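Putative lipoprotein (Campylobacter jejuni subsp. jejuni, PDB 2G5G) binds heme as a cofacial pair, with heme binding linked to dimerization, and probably takes part in bacterial heme uptake or transport. Local coordinates at residues F19-T24 against Y260-K265; A42-L47 against N213-L218; G48-E53 against L248-I253; E83-T88 against L112-V117; K200-A205 against I234-S239. All blocks are in the same frame, centred on the assembly; numbering follows the deposited sequence.

Interaction 1 (F19-T24 against Y260-K265); sequences FYILDT and YVLIYK
Strands 19-23 and 260-264 pair antiparallel near one end of the mixed sheet, Tyr20 facing Ile263 and Leu22 facing Val261 as the hydrogen-bonded pairs. Four backbone bonds join them; Ile263 N to Tyr20 O (2.8 Å) is nearly straight at 171°. On the face bearing Tyr20, Leu22, Val261 and Ile263, the Tyr20 ring lies across Ile263, whose CB makes a CH-pi contact 4.1 Å from the ring centroid, displaced toward the rim. Tyr20 CG, between its backbone N and carbonyl carbon (chi1 63°), starts the ring on this course, and Lys265 CE meets the ring edge in plane, 3.5 Å from Tyr20 CD2. Ile263 CD1 also touches Leu22 CD1 at 3.5 Å. The pairing sets the first strand beside the last at the antiparallel end of an otherwise parallel sheet, flanked by strands 28-29 and 243-248. On the other face Leu262 lies beside both Phe19 and Ile21, with CG 3.9 Å from Ile21 CG1; helices 32-39 and 54-73 pack on this side. At the Asp23 end one water donates to Asp23 OD2 (2.6 Å) and hydrogen-bonds Tyr260 OH, while Asp23 OD1 takes the backbone N of His25.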
# COMPACT_ATOMS: atom_id res chain seq x y z
N PHE A 19 18.64 -14.80 29.51
CA PHE A 19 19.36 -14.40 28.30
C PHE A 19 20.86 -14.43 28.50
O PHE A 19 21.36 -14.47 29.63
CB PHE A 19 18.94 -12.98 27.86
CG PHE A 19 19.58 -11.88 28.66
CD1 PHE A 19 20.76 -11.28 28.22
CD2 PHE A 19 19.01 -11.44 29.85
CE1 PHE A 19 21.36 -10.26 28.96
CE2 PHE A 19 19.60 -10.41 30.61
CZ PHE A 19 20.77 -9.82 30.17
N TYR A 20 21.59 -14.40 27.39
CA TYR A 20 23.01 -14.10 27.47
C TYR A 20 23.40 -13.28 26.23
O TYR A 20 22.56 -12.98 25.37
CB TYR A 20 23.86 -15.36 27.66
CG TYR A 20 23.79 -16.35 26.51
CD1 TYR A 20 24.75 -16.33 25.49
CD2 TYR A 20 22.80 -17.33 26.46
CE1 TYR A 20 24.70 -17.23 24.44
CE2 TYR A 20 22.74 -18.24 25.41
CZ TYR A 20 23.70 -18.19 24.42
OH TYR A 20 23.64 -19.07 23.37
N ILE A 21 24.65 -12.88 26.19
CA ILE A 21 25.15 -11.99 25.13
C ILE A 21 26.38 -12.60 24.51
O ILE A 21 27.28 -13.01 25.23
CB ILE A 21 25.57 -10.63 25.71
CG1 ILE A 21 24.40 -9.98 26.46
CG2 ILE A 21 26.16 -9.69 24.60
CD1 ILE A 21 24.85 -8.89 27.39
N LEU A 22 26.44 -12.63 23.18
CA LEU A 22 27.65 -12.96 22.47
C LEU A 22 28.21 -11.73 21.78
O LEU A 22 27.47 -11.00 21.15
CB LEU A 22 27.38 -13.99 21.38
CG LEU A 22 27.03 -15.42 21.76
CD1 LEU A 22 26.75 -16.17 20.46
CD2 LEU A 22 28.20 -16.07 22.51
N ASP A 23 29.51 -11.54 21.90
CA ASP A 23 30.30 -10.76 20.96
C ASP A 23 30.26 -11.57 19.64
O ASP A 23 30.70 -12.73 19.61
CB ASP A 23 31.72 -10.69 21.51
CG ASP A 23 32.66 -9.87 20.65
OD1 ASP A 23 32.53 -9.87 19.41
OD2 ASP A 23 33.56 -9.24 21.21
N THR A 24 29.72 -11.00 18.56
CA THR A 24 29.60 -11.80 17.32
C THR A 24 30.94 -11.97 16.56
O THR A 24 31.05 -12.82 15.67
CB THR A 24 28.59 -11.18 16.32
OG1 THR A 24 29.08 -9.90 15.91
CG2 THR A 24 27.17 -11.10 16.89
N TYR A 260 27.04 -7.41 18.60
CA TYR A 260 26.63 -8.15 19.80
C TYR A 260 25.26 -8.71 19.53
O TYR A 260 24.47 -8.11 18.77
CB TYR A 260 26.61 -7.23 21.06
CG TYR A 260 27.97 -6.69 21.39
CD1 TYR A 260 28.38 -5.43 20.89
CD2 TYR A 260 28.88 -7.43 22.15
CE1 TYR A 260 29.65 -4.94 21.18
CE2 TYR A 260 30.16 -6.93 22.44
CZ TYR A 260 30.53 -5.69 21.94
OH TYR A 260 31.79 -5.17 22.14
N VAL A 261 24.94 -9.86 20.15
CA VAL A 261 23.61 -10.37 20.00
C VAL A 261 23.14 -10.87 21.35
O VAL A 261 23.90 -11.47 22.11
CB VAL A 261 23.50 -11.42 18.80
CG1 VAL A 261 24.44 -12.58 19.02
CG2 VAL A 261 22.05 -11.86 18.57
N LEU A 262 21.90 -10.52 21.69
CA LEU A 262 21.28 -11.02 22.90
C LEU A 262 20.50 -12.24 22.53
O LEU A 262 19.72 -12.21 21.58
CB LEU A 262 20.37 -9.98 23.55
CG LEU A 262 21.12 -9.11 24.55
CD1 LEU A 262 21.94 -8.09 23.74
CD2 LEU A 262 20.12 -8.37 25.50
N ILE A 263 20.73 -13.32 23.27
CA ILE A 263 20.15 -14.62 22.94
C ILE A 263 19.30 -15.02 24.13
O ILE A 263 19.78 -15.00 25.26
CB ILE A 263 21.23 -15.69 22.66
CG1 ILE A 263 22.04 -15.31 21.40
CG2 ILE A 263 20.59 -17.08 22.47
CD1 ILE A 263 23.31 -16.10 21.22
N TYR A 264 18.04 -15.35 23.86
CA TYR A 264 17.05 -15.58 24.92
C TYR A 264 16.77 -17.08 25.13
O TYR A 264 16.77 -17.85 24.18
CB TYR A 264 15.74 -14.85 24.59
CG TYR A 264 15.91 -13.36 24.45
CD1 TYR A 264 16.05 -12.77 23.19
CD2 TYR A 264 15.96 -12.54 25.57
CE1 TYR A 264 16.23 -11.40 23.05
CE2 TYR A 264 16.13 -11.14 25.45
CZ TYR A 264 16.26 -10.59 24.18
OH TYR A 264 16.44 -9.22 24.05
N LYS A 265 16.53 -17.46 26.38
CA LYS A 265 16.24 -18.87 26.74
C LYS A 265 14.76 -19.23 26.50
O LYS A 265 13.86 -18.58 27.03
CB LYS A 265 16.63 -19.14 28.19
CG LYS A 265 18.11 -19.55 28.41
CD LYS A 265 19.14 -18.63 27.75
CE LYS A 265 20.30 -18.29 28.70
NZ LYS A 265 20.95 -19.47 29.37
O HOH W 1 33.50 -7.33 23.04

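Interaction 2 (A42-L47 against N213-L218)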
# COMPACT_ATOMS: atom_id res chain seq x y z
N ALA A 42 31.20 3.78 21.64
CA ALA A 42 30.66 4.05 20.31
C ALA A 42 30.04 5.43 20.26
O ALA A 42 29.64 5.96 21.29
CB ALA A 42 29.63 2.98 19.92
N ASP A 43 29.99 6.02 19.07
CA ASP A 43 29.23 7.26 18.85
C ASP A 43 27.77 7.01 18.46
O ASP A 43 26.89 7.84 18.75
CB ASP A 43 29.92 8.13 17.76
CG ASP A 43 31.36 8.43 18.11
OD1 ASP A 43 31.55 9.09 19.13
OD2 ASP A 43 32.29 7.95 17.42
N VAL A 44 27.55 5.91 17.77
CA VAL A 44 26.23 5.49 17.31
C VAL A 44 26.01 4.03 17.73
O VAL A 44 26.79 3.14 17.36
CB VAL A 44 26.12 5.58 15.78
CG1 VAL A 44 24.75 5.09 15.32
CG2 VAL A 44 26.41 7.04 15.28
N ILE A 45 24.95 3.78 18.45
CA ILE A 45 24.63 2.43 18.88
C ILE A 45 23.33 2.08 18.19
O ILE A 45 22.31 2.74 18.40
CB ILE A 45 24.46 2.33 20.43
CG1 ILE A 45 25.78 2.64 21.13
CG2 ILE A 45 23.99 0.91 20.83
CD1 ILE A 45 25.61 3.28 22.52
N LEU A 46 23.36 1.07 17.32
CA LEU A 46 22.11 0.58 16.74
C LEU A 46 21.56 -0.62 17.52
O LEU A 46 22.30 -1.55 17.78
CB LEU A 46 22.26 0.21 15.26
CG LEU A 46 22.65 1.29 14.26
CD1 LEU A 46 24.11 1.50 14.34
CD2 LEU A 46 22.30 0.80 12.85
N LEU A 47 20.27 -0.56 17.87
CA LEU A 47 19.60 -1.61 18.67
C LEU A 47 18.46 -2.16 17.83
O LEU A 47 17.45 -1.46 17.58
CB LEU A 47 19.00 -1.02 19.95
CG LEU A 47 19.09 -1.76 21.28
CD1 LEU A 47 18.02 -1.30 22.27
CD2 LEU A 47 19.31 -3.29 21.28
N ASN A 213 25.64 14.62 19.29
CA ASN A 213 25.78 13.89 20.56
C ASN A 213 25.82 12.39 20.31
O ASN A 213 25.36 11.93 19.28
CB ASN A 213 24.62 14.17 21.50
CG ASN A 213 24.51 15.64 21.88
OD1 ASN A 213 25.52 16.30 22.11
ND2 ASN A 213 23.27 16.16 21.94
N LYS A 214 26.37 11.63 21.26
CA LYS A 214 26.22 10.18 21.23
C LYS A 214 24.74 9.83 21.10
O LYS A 214 23.83 10.52 21.63
CB LYS A 214 26.87 9.54 22.46
CG LYS A 214 27.12 8.03 22.30
CD LYS A 214 27.58 7.34 23.65
CE LYS A 214 28.89 7.93 24.18
NZ LYS A 214 30.07 7.69 23.24
N VAL A 215 24.46 8.76 20.37
CA VAL A 215 23.07 8.47 20.00
C VAL A 215 22.85 6.98 19.90
O VAL A 215 23.74 6.24 19.40
CB VAL A 215 22.64 9.22 18.68
CG1 VAL A 215 23.49 8.78 17.44
CG2 VAL A 215 21.10 9.06 18.39
N LEU A 216 21.70 6.54 20.42
CA LEU A 216 21.20 5.18 20.21
C LEU A 216 19.94 5.19 19.30
O LEU A 216 18.99 5.97 19.54
CB LEU A 216 20.85 4.52 21.55
CG LEU A 216 20.32 3.07 21.45
CD1 LEU A 216 20.80 2.21 22.58
CD2 LEU A 216 18.82 3.14 21.45
N LEU A 217 19.96 4.34 18.27
CA LEU A 217 18.79 4.09 17.44
C LEU A 217 18.07 2.82 17.88
O LEU A 217 18.70 1.78 18.12
CB LEU A 217 19.15 3.96 15.96
CG LEU A 217 18.03 3.62 14.95
CD1 LEU A 217 17.19 4.84 14.56
CD2 LEU A 217 18.63 2.98 13.71
N LEU A 218 16.74 2.92 17.98
CA LEU A 218 15.91 1.71 18.05
C LEU A 218 15.19 1.57 16.71
O LEU A 218 14.54 2.50 16.24
CB LEU A 218 14.89 1.76 19.21
CG LEU A 218 13.97 0.54 19.33
CD1 LEU A 218 14.77 -0.67 19.81
CD2 LEU A 218 12.76 0.86 20.29
O HOH W 2 26.85 10.34 17.60
O HOH W 3 29.98 9.83 21.02
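Val44, Ile45, Leu46 and Leu47 pair in parallel with Val215, Leu216, Leu217 and Leu218 in the middle of the sheet, which has helices on both faces in the manner of an alpha/beta sandwich. The inner part is buried and apolar. Ile45 bonds through both backbone groups, its N to Val215 O and its O to Leu217 N, the latter at 2.8 Å and nearly along the C=O axis; Leu47 N continues the series to Leu217 O. On the face of Ile45 and Leu47, Ile45 CG2 meets Leu216 CD1 at 3.9 Å and Leu47 CD1 meets Leu218 CD1 at 4.1 Å, with helix 54-73 over Leu47 and Leu218. On the other face Val44 CG2 lies beside Val215 CG1 at 4.0 Å, and helix 230-236 packs on Leu46 and Leu217. The strand starts are polar, with two bridging waters. One water donates to both Asp43 O and Asn213 O, and another links Asp43 OD1 to Lys214 NZ, so the two charges meet through water; Asp43 OD2 also accepts from the backbone N of Lys242. The Lys214 chain bends at CE (chi3 -60°) and again at NZ (chi4 -64°), wrapping round the Ala42 carbonyl. Lys214 NZ also bonds Leu40 O, and its bond to Ala42 O is 2.6 Å long, tilted 31° from the carbonyl plane.

Interaction 3 (G48-E53 against L248-I253)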
# COMPACT_ATOMS: atom_id res chain seq x y z
N GLY A 48 18.63 -3.40 17.38
CA GLY A 48 17.68 -4.05 16.49
C GLY A 48 16.68 -4.87 17.29
O GLY A 48 17.08 -5.59 18.20
N GLU A 49 15.41 -4.75 16.93
CA GLU A 49 14.32 -5.41 17.64
C GLU A 49 13.34 -6.11 16.67
O GLU A 49 13.31 -5.83 15.47
CB GLU A 49 13.55 -4.41 18.51
CG GLU A 49 12.76 -3.38 17.68
CD GLU A 49 11.50 -2.83 18.39
OE1 GLU A 49 11.30 -3.04 19.60
OE2 GLU A 49 10.70 -2.18 17.69
N LYS A 50 12.56 -7.04 17.23
CA LYS A 50 11.35 -7.53 16.58
C LYS A 50 10.20 -6.73 17.24
O LYS A 50 10.06 -6.76 18.46
CB LYS A 50 11.20 -9.03 16.85
CG LYS A 50 10.01 -9.71 16.14
CD LYS A 50 10.01 -11.21 16.45
CE LYS A 50 8.78 -11.90 15.86
NZ LYS A 50 7.60 -11.77 16.77
N HIS A 51 9.40 -6.04 16.42
CA HIS A 51 8.52 -4.96 16.91
C HIS A 51 7.43 -5.34 17.93
O HIS A 51 6.96 -4.49 18.69
CB HIS A 51 7.93 -4.16 15.74
CG HIS A 51 8.97 -3.53 14.85
ND1 HIS A 51 9.84 -2.54 15.28
CD2 HIS A 51 9.27 -3.74 13.55
CE1 HIS A 51 10.62 -2.18 14.29
NE2 HIS A 51 10.31 -2.90 13.23
N ASP A 52 7.07 -6.63 17.98
CA ASP A 52 6.00 -7.09 18.87
C ASP A 52 6.53 -8.02 19.95
O ASP A 52 5.75 -8.69 20.63
CB ASP A 52 4.87 -7.78 18.08
CG ASP A 52 5.36 -8.94 17.19
OD1 ASP A 52 6.52 -9.37 17.33
OD2 ASP A 52 4.57 -9.42 16.34
N GLU A 53 7.85 -8.07 20.11
CA GLU A 53 8.49 -9.03 21.00
C GLU A 53 8.72 -8.48 22.41
O GLU A 53 9.51 -7.53 22.61
CB GLU A 53 9.79 -9.54 20.36
CG GLU A 53 10.33 -10.84 20.89
CD GLU A 53 9.35 -12.01 20.75
OE1 GLU A 53 8.72 -12.18 19.69
OE2 GLU A 53 9.22 -12.72 21.75
N LEU A 248 18.77 -7.81 19.07
CA LEU A 248 17.98 -8.62 20.01
C LEU A 248 17.45 -9.81 19.20
O LEU A 248 16.64 -9.63 18.29
CB LEU A 248 16.85 -7.77 20.61
CG LEU A 248 17.34 -6.45 21.25
CD1 LEU A 248 16.14 -5.59 21.71
CD2 LEU A 248 18.36 -6.71 22.38
N SER A 249 17.95 -11.01 19.47
CA SER A 249 17.67 -12.13 18.54
C SER A 249 16.23 -12.61 18.59
O SER A 249 15.53 -12.48 19.60
CB SER A 249 18.62 -13.31 18.72
OG SER A 249 18.52 -13.88 20.01
N TYR A 250 15.80 -13.13 17.45
CA TYR A 250 14.57 -13.91 17.34
C TYR A 250 14.78 -14.90 16.18
O TYR A 250 15.21 -14.50 15.11
CB TYR A 250 13.35 -13.03 17.07
CG TYR A 250 12.07 -13.85 17.02
CD1 TYR A 250 11.33 -14.10 18.17
CD2 TYR A 250 11.63 -14.40 15.80
CE1 TYR A 250 10.16 -14.88 18.11
CE2 TYR A 250 10.48 -15.18 15.74
CZ TYR A 250 9.75 -15.41 16.89
OH TYR A 250 8.62 -16.18 16.81
N GLY A 251 14.48 -16.17 16.40
CA GLY A 251 14.73 -17.17 15.35
C GLY A 251 16.22 -17.32 15.06
O GLY A 251 17.03 -17.30 15.97
N GLU A 252 16.56 -17.45 13.78
CA GLU A 252 17.94 -17.68 13.35
C GLU A 252 18.83 -16.47 13.64
O GLU A 252 18.35 -15.33 13.64
CB GLU A 252 18.01 -17.97 11.84
CG GLU A 252 17.25 -19.23 11.36
CD GLU A 252 17.96 -20.54 11.71
OE1 GLU A 252 19.16 -20.69 11.36
OE2 GLU A 252 17.32 -21.43 12.32
N ILE A 253 20.11 -16.73 13.88
CA ILE A 253 21.10 -15.71 14.19
C ILE A 253 22.18 -15.73 13.13
O ILE A 253 22.87 -16.75 12.94
CB ILE A 253 21.71 -15.94 15.59
CG1 ILE A 253 20.60 -15.72 16.66
CG2 ILE A 253 22.95 -15.04 15.84
CD1 ILE A 253 21.04 -15.99 18.05
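A backbone hydrogen bond from Leu248 N to Gly48 O (2.9 Å) makes the direct polar link between the end of strand 44-49 and the end of strand 243-248. The Leu248 side chain closes over the same acceptor, CG 3.2 Å from Gly48 O. Aromatic contacts follow farther along. The Lys50 chain, extended as far as CE, crosses one face of the Tyr250 ring obliquely: Lys50 CD stands 3.4 Å from Tyr250 CG, offset toward the rim, and NZ forms a cation-pi contact 4.4 Å from the centroid, 17° off the ring normal. Tyr250 CG, anti to its backbone N (chi1 -178°), carries the ring out to the Lys50 chain. Charged contacts hold the ammonium over the ring: Lys50 NZ makes salt bridges to Asp52 OD1 (2.7 Å) and Glu53 OE1 (3.2 Å), and Glu53 OE1 itself approaches Tyr250 CE1 at 3.4 Å. Within the 48-53 segment, His51 ND1 donates to Glu49 OE2 (2.6 Å), an oxygen that Tyr123 OH also bonds, while Glu49 OE1 pairs with Lys57. The type I turn Lys50-Glu53 leads from the strand into helix 54-73, with Glu53 at its N-cap: a strand-turn-helix connection at the C-terminal edge of the parallel sheet.

Interaction 4 (E83-T88 against L112-V117); sequences EMLAST and LNWDKV
Leu85 and Trp114 mark the nearest backbone approach, 7.2 Å between CA atoms, where the chain turns a corner at Glu83-Leu85; no direct hydrogen bond joins the two segments. A water bridges them instead, donating to Met84 O (2.6 Å) and accepting from Asp115 N (2.8 Å); it also sits 3.4 Å above the plane of the Trp114 ring, over its centre. The side chains of Met84, a selenomethionine, and Trp114 lie side by side and point the same way. Met84 CG makes the close approach, 3.4 Å from Trp114 CH2, and beyond CG the Met84 chain bends, carrying SE off from the indole. Trp114 NE1 donates to Trp118 O, fixing the ring's polar edge. Leu85 CD2 rests 3.7 Å from Leu112 O, and Leu85 CD1 lies 4.3 Å from Trp114 CZ3. Asp115 OD1 accepts from Val117 N in an Asx turn and bridges to Arg144, while a Schellman motif at Asn113 ends helix 108-111. The contact thus joins the loop leaving strand 78-82 to the loop before helix 124-131, with Leu93 of helix 90-98 against Leu85 and Leu112, and Val127 of helix 124-131 against Leu112 and Trp114.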
# COMPACT_ATOMS: atom_id res chain seq x y z
N GLU A 83 13.13 4.75 14.86
CA GLU A 83 12.51 4.41 13.57
C GLU A 83 11.02 4.80 13.63
O GLU A 83 10.42 5.10 12.59
CB GLU A 83 12.62 2.90 13.29
CG GLU A 83 11.87 2.44 12.01
CD GLU A 83 11.77 0.91 11.85
OE1 GLU A 83 12.28 0.16 12.70
OE2 GLU A 83 11.17 0.47 10.86
N MSE A 84 10.42 4.79 14.82
CA MSE A 84 8.95 5.03 14.83
C MSE A 84 8.49 6.47 14.71
O MSE A 84 7.29 6.72 14.58
CB MSE A 84 8.14 4.24 15.88
CG MSE A 84 8.75 3.73 17.18
SE MSE A 84 10.53 2.85 17.32
CE MSE A 84 10.49 1.49 15.89
N LEU A 85 9.44 7.41 14.68
CA LEU A 85 9.09 8.80 14.43
C LEU A 85 9.83 9.31 13.23
O LEU A 85 11.01 8.96 13.02
CB LEU A 85 9.37 9.66 15.67
CG LEU A 85 8.46 9.35 16.85
CD1 LEU A 85 8.99 9.90 18.16
CD2 LEU A 85 7.05 9.88 16.57
N ALA A 86 9.16 10.13 12.44
CA ALA A 86 9.79 10.74 11.28
C ALA A 86 10.70 11.90 11.65
O ALA A 86 10.42 12.62 12.62
CB ALA A 86 8.74 11.19 10.25
N SER A 87 11.77 12.09 10.87
CA SER A 87 12.74 13.19 11.10
C SER A 87 12.12 14.57 10.84
O SER A 87 12.54 15.58 11.42
CB SER A 87 13.98 12.99 10.22
OG SER A 87 13.68 13.20 8.86
N THR A 88 11.11 14.60 9.96
CA THR A 88 10.26 15.79 9.72
C THR A 88 9.52 16.30 10.97
O THR A 88 9.05 17.44 10.98
CB THR A 88 9.18 15.49 8.65
OG1 THR A 88 8.43 14.33 9.05
CG2 THR A 88 9.82 15.24 7.30
N LEU A 112 4.31 13.76 21.46
CA LEU A 112 5.27 13.23 20.49
C LEU A 112 4.63 13.08 19.14
O LEU A 112 5.29 12.73 18.16
CB LEU A 112 5.82 11.87 20.95
CG LEU A 112 6.52 11.78 22.30
CD1 LEU A 112 6.82 10.32 22.65
CD2 LEU A 112 7.79 12.64 22.34
N ASN A 113 3.33 13.35 19.07
CA ASN A 113 2.56 13.05 17.87
C ASN A 113 2.75 11.58 17.40
O ASN A 113 2.91 11.31 16.21
CB ASN A 113 2.94 14.02 16.75
CG ASN A 113 1.90 14.09 15.69
OD1 ASN A 113 0.73 13.86 15.97
ND2 ASN A 113 2.30 14.40 14.47
N TRP A 114 2.73 10.66 18.36
CA TRP A 114 2.94 9.24 18.08
C TRP A 114 2.05 8.81 16.93
O TRP A 114 0.88 9.18 16.88
CB TRP A 114 2.63 8.40 19.31
CG TRP A 114 3.19 7.02 19.21
CD1 TRP A 114 2.51 5.87 18.90
CD2 TRP A 114 4.55 6.63 19.42
NE1 TRP A 114 3.36 4.79 18.91
CE2 TRP A 114 4.62 5.23 19.21
CE3 TRP A 114 5.73 7.32 19.75
CZ2 TRP A 114 5.81 4.51 19.32
CZ3 TRP A 114 6.91 6.60 19.87
CH2 TRP A 114 6.94 5.21 19.66
N ASP A 115 2.63 8.04 16.00
CA ASP A 115 1.89 7.46 14.88
C ASP A 115 1.34 6.11 15.31
O ASP A 115 2.07 5.27 15.84
CB ASP A 115 2.77 7.30 13.63
CG ASP A 115 1.96 7.04 12.36
OD1 ASP A 115 0.94 6.31 12.44
OD2 ASP A 115 2.34 7.55 11.28
N LYS A 116 0.05 5.90 15.07
CA LYS A 116 -0.60 4.70 15.59
C LYS A 116 -0.33 3.42 14.79
O LYS A 116 -0.62 2.33 15.27
CB LYS A 116 -2.08 4.91 15.90
CG LYS A 116 -2.32 5.32 17.37
CD LYS A 116 -1.65 6.66 17.73
CE LYS A 116 -1.52 6.85 19.23
NZ LYS A 116 -0.64 5.81 19.87
N VAL A 117 0.27 3.56 13.60
CA VAL A 117 0.88 2.38 12.94
C VAL A 117 1.84 1.60 13.87
O VAL A 117 2.03 0.40 13.69
CB VAL A 117 1.55 2.71 11.56
CG1 VAL A 117 0.56 3.38 10.64
CG2 VAL A 117 2.80 3.56 11.70
O HOH W 4 5.17 6.95 16.07

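Interaction 5 (K200-A205 against I234-S239)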
# COMPACT_ATOMS: atom_id res chain seq x y z
N LYS A 200 14.46 4.54 3.64
CA LYS A 200 14.30 4.60 5.10
C LYS A 200 15.67 4.48 5.75
O LYS A 200 16.02 5.26 6.64
CB LYS A 200 13.41 3.47 5.64
CG LYS A 200 11.90 3.62 5.35
CD LYS A 200 11.12 2.38 5.75
CE LYS A 200 9.61 2.69 5.81
NZ LYS A 200 8.87 1.42 6.06
N ASP A 201 16.46 3.52 5.27
CA ASP A 201 17.81 3.27 5.78
C ASP A 201 18.75 4.45 5.59
O ASP A 201 19.51 4.81 6.50
CB ASP A 201 18.34 1.99 5.12
CG ASP A 201 17.71 0.75 5.71
OD1 ASP A 201 17.16 0.83 6.84
OD2 ASP A 201 17.73 -0.32 5.05
N ARG A 202 18.63 5.11 4.44
CA ARG A 202 19.42 6.27 4.09
C ARG A 202 19.10 7.45 5.03
O ARG A 202 20.02 8.09 5.53
CB ARG A 202 19.16 6.67 2.63
CG ARG A 202 20.00 7.84 2.13
CD ARG A 202 21.49 7.56 2.25
NE ARG A 202 21.96 6.40 1.49
CZ ARG A 202 22.35 6.44 0.21
NH1 ARG A 202 22.30 7.58 -0.48
NH2 ARG A 202 22.77 5.34 -0.39
N ARG A 203 17.82 7.68 5.26
CA ARG A 203 17.35 8.77 6.13
C ARG A 203 17.78 8.55 7.58
O ARG A 203 18.37 9.45 8.17
CB ARG A 203 15.83 8.93 6.07
CG ARG A 203 15.24 9.87 7.17
CD ARG A 203 15.71 11.30 7.02
NE ARG A 203 15.41 11.83 5.68
CZ ARG A 203 14.20 12.28 5.28
NH1 ARG A 203 13.15 12.30 6.10
NH2 ARG A 203 14.06 12.72 4.04
N MSE A 204 17.47 7.37 8.14
CA MSE A 204 17.92 7.03 9.49
C MSE A 204 19.44 7.19 9.62
O MSE A 204 19.89 7.78 10.62
CB MSE A 204 17.45 5.64 9.92
CG MSE A 204 15.89 5.52 9.95
SE MSE A 204 15.32 4.04 10.93
CE MSE A 204 14.81 2.97 9.35
N ALA A 205 20.21 6.71 8.63
CA ALA A 205 21.68 6.98 8.57
C ALA A 205 22.02 8.46 8.56
O ALA A 205 22.95 8.90 9.25
CB ALA A 205 22.34 6.29 7.40
N ILE A 234 25.62 4.51 6.52
CA ILE A 234 26.61 5.27 7.33
C ILE A 234 27.99 5.28 6.67
O ILE A 234 28.64 6.32 6.57
CB ILE A 234 26.68 4.75 8.80
CG1 ILE A 234 25.35 5.03 9.53
CG2 ILE A 234 27.91 5.36 9.58
CD1 ILE A 234 25.26 4.38 10.94
N GLN A 235 28.44 4.12 6.18
CA GLN A 235 29.71 4.01 5.46
C GLN A 235 29.76 4.90 4.25
O GLN A 235 30.77 5.58 4.02
CB GLN A 235 29.96 2.57 4.97
CG GLN A 235 30.18 1.56 6.08
CD GLN A 235 30.49 0.17 5.53
OE1 GLN A 235 29.84 -0.80 5.90
NE2 GLN A 235 31.50 0.07 4.65
N ASP A 236 28.67 4.86 3.45
CA ASP A 236 28.55 5.69 2.23
C ASP A 236 28.53 7.18 2.53
O ASP A 236 29.01 7.98 1.71
CB ASP A 236 27.32 5.31 1.39
CG ASP A 236 27.53 4.04 0.52
OD1 ASP A 236 28.68 3.55 0.40
OD2 ASP A 236 26.53 3.53 -0.04
N PHE A 237 28.00 7.57 3.70
CA PHE A 237 28.11 8.97 4.17
C PHE A 237 29.56 9.40 4.54
O PHE A 237 29.79 10.59 4.83
CB PHE A 237 27.15 9.25 5.36
CG PHE A 237 25.74 9.68 4.96
CD1 PHE A 237 25.52 10.90 4.32
CD2 PHE A 237 24.64 8.89 5.25
CE1 PHE A 237 24.24 11.28 3.97
CE2 PHE A 237 23.35 9.27 4.92
CZ PHE A 237 23.15 10.47 4.27
N LYS A 238 30.50 8.45 4.57
CA LYS A 238 31.91 8.65 4.94
C LYS A 238 32.04 9.16 6.39
O LYS A 238 32.86 10.03 6.66
CB LYS A 238 32.65 9.57 3.93
CG LYS A 238 32.40 9.18 2.48
CD LYS A 238 33.49 8.29 1.96
CE LYS A 238 34.32 9.03 0.91
NZ LYS A 238 35.67 8.40 0.62
N SER A 239 31.25 8.60 7.30
CA SER A 239 31.35 8.92 8.72
C SER A 239 32.61 8.28 9.31
O SER A 239 32.91 7.12 9.02
CB SER A 239 30.13 8.40 9.46
OG SER A 239 30.18 8.84 10.82
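The Phe237 ring reaches helix 187-210 with Arg202 O at its edge, in the ring plane, 3.6 Å from CE2. Arg202 CD comes obliquely to the same corner, 3.7 Å from Phe237 CE2, and the guanidinium is turned 75° from the ring, so it does not stack on it. Ala205 CB adds a contact at 4.0 Å to Phe237 CE2. The second pair of flat groups is the Arg202 guanidinium and the Asp236 carboxylate, with planes 88° apart. Arg202 NH2 lies 4.2 Å from Asp236 OD2, which is far from the guanidinium plane, so any attraction is probably electrostatic, with no direct hydrogen bond. Both groups are bound elsewhere: Ser162 OG bonds Arg202 NH2 and Asp236 OD2 alike, NH2 also reaches Lys158 O, and Arg202 NE hydrogen-bonds His233 ND1. Arg202 CG, anti to the backbone N (chi1 -177°), starts the chain toward Phe237, and bends at chi2 and chi3 follow. Nearer the sheet, Ala205 CB packs 3.9 Å from Ile234 CG1; consistent with this small side chain, the backbones approach to 5.4 Å between the CA atoms of Ala205 and Ile234. The arrangement is helix-on-helix packing beside the heme site: Lys200 NZ, on the same helix 187-210, hydrogen-bonds heme O2A, and Leu189, Leu193 and Ile196 of that helix line the heme pocket.

Interactions 1, 2 and 3 belong to one sheet: interaction 2 is its buried parallel centre, interaction 1 its partly buried antiparallel end, and interaction 3 the partly buried loops where strands 44-49 and 243-248 finish. Interaction 4 is also buried, interaction 5 partly. Backbone bonds dominate interactions 1 and 2, whereas interaction 3 has one such bond and otherwise depends on charge and an aromatic face. Interactions 4 and 5 rely mainly on apolar contacts, aided by a water in interaction 4 and by nearby opposite charges in interaction 5. Leu248 packs on Leu47 and Tyr264, tying interaction 3 to interactions 2 and 1. Met204, a selenomethionine, touches Leu217 and Glu83, connecting interaction 5 to interactions 2 and 4.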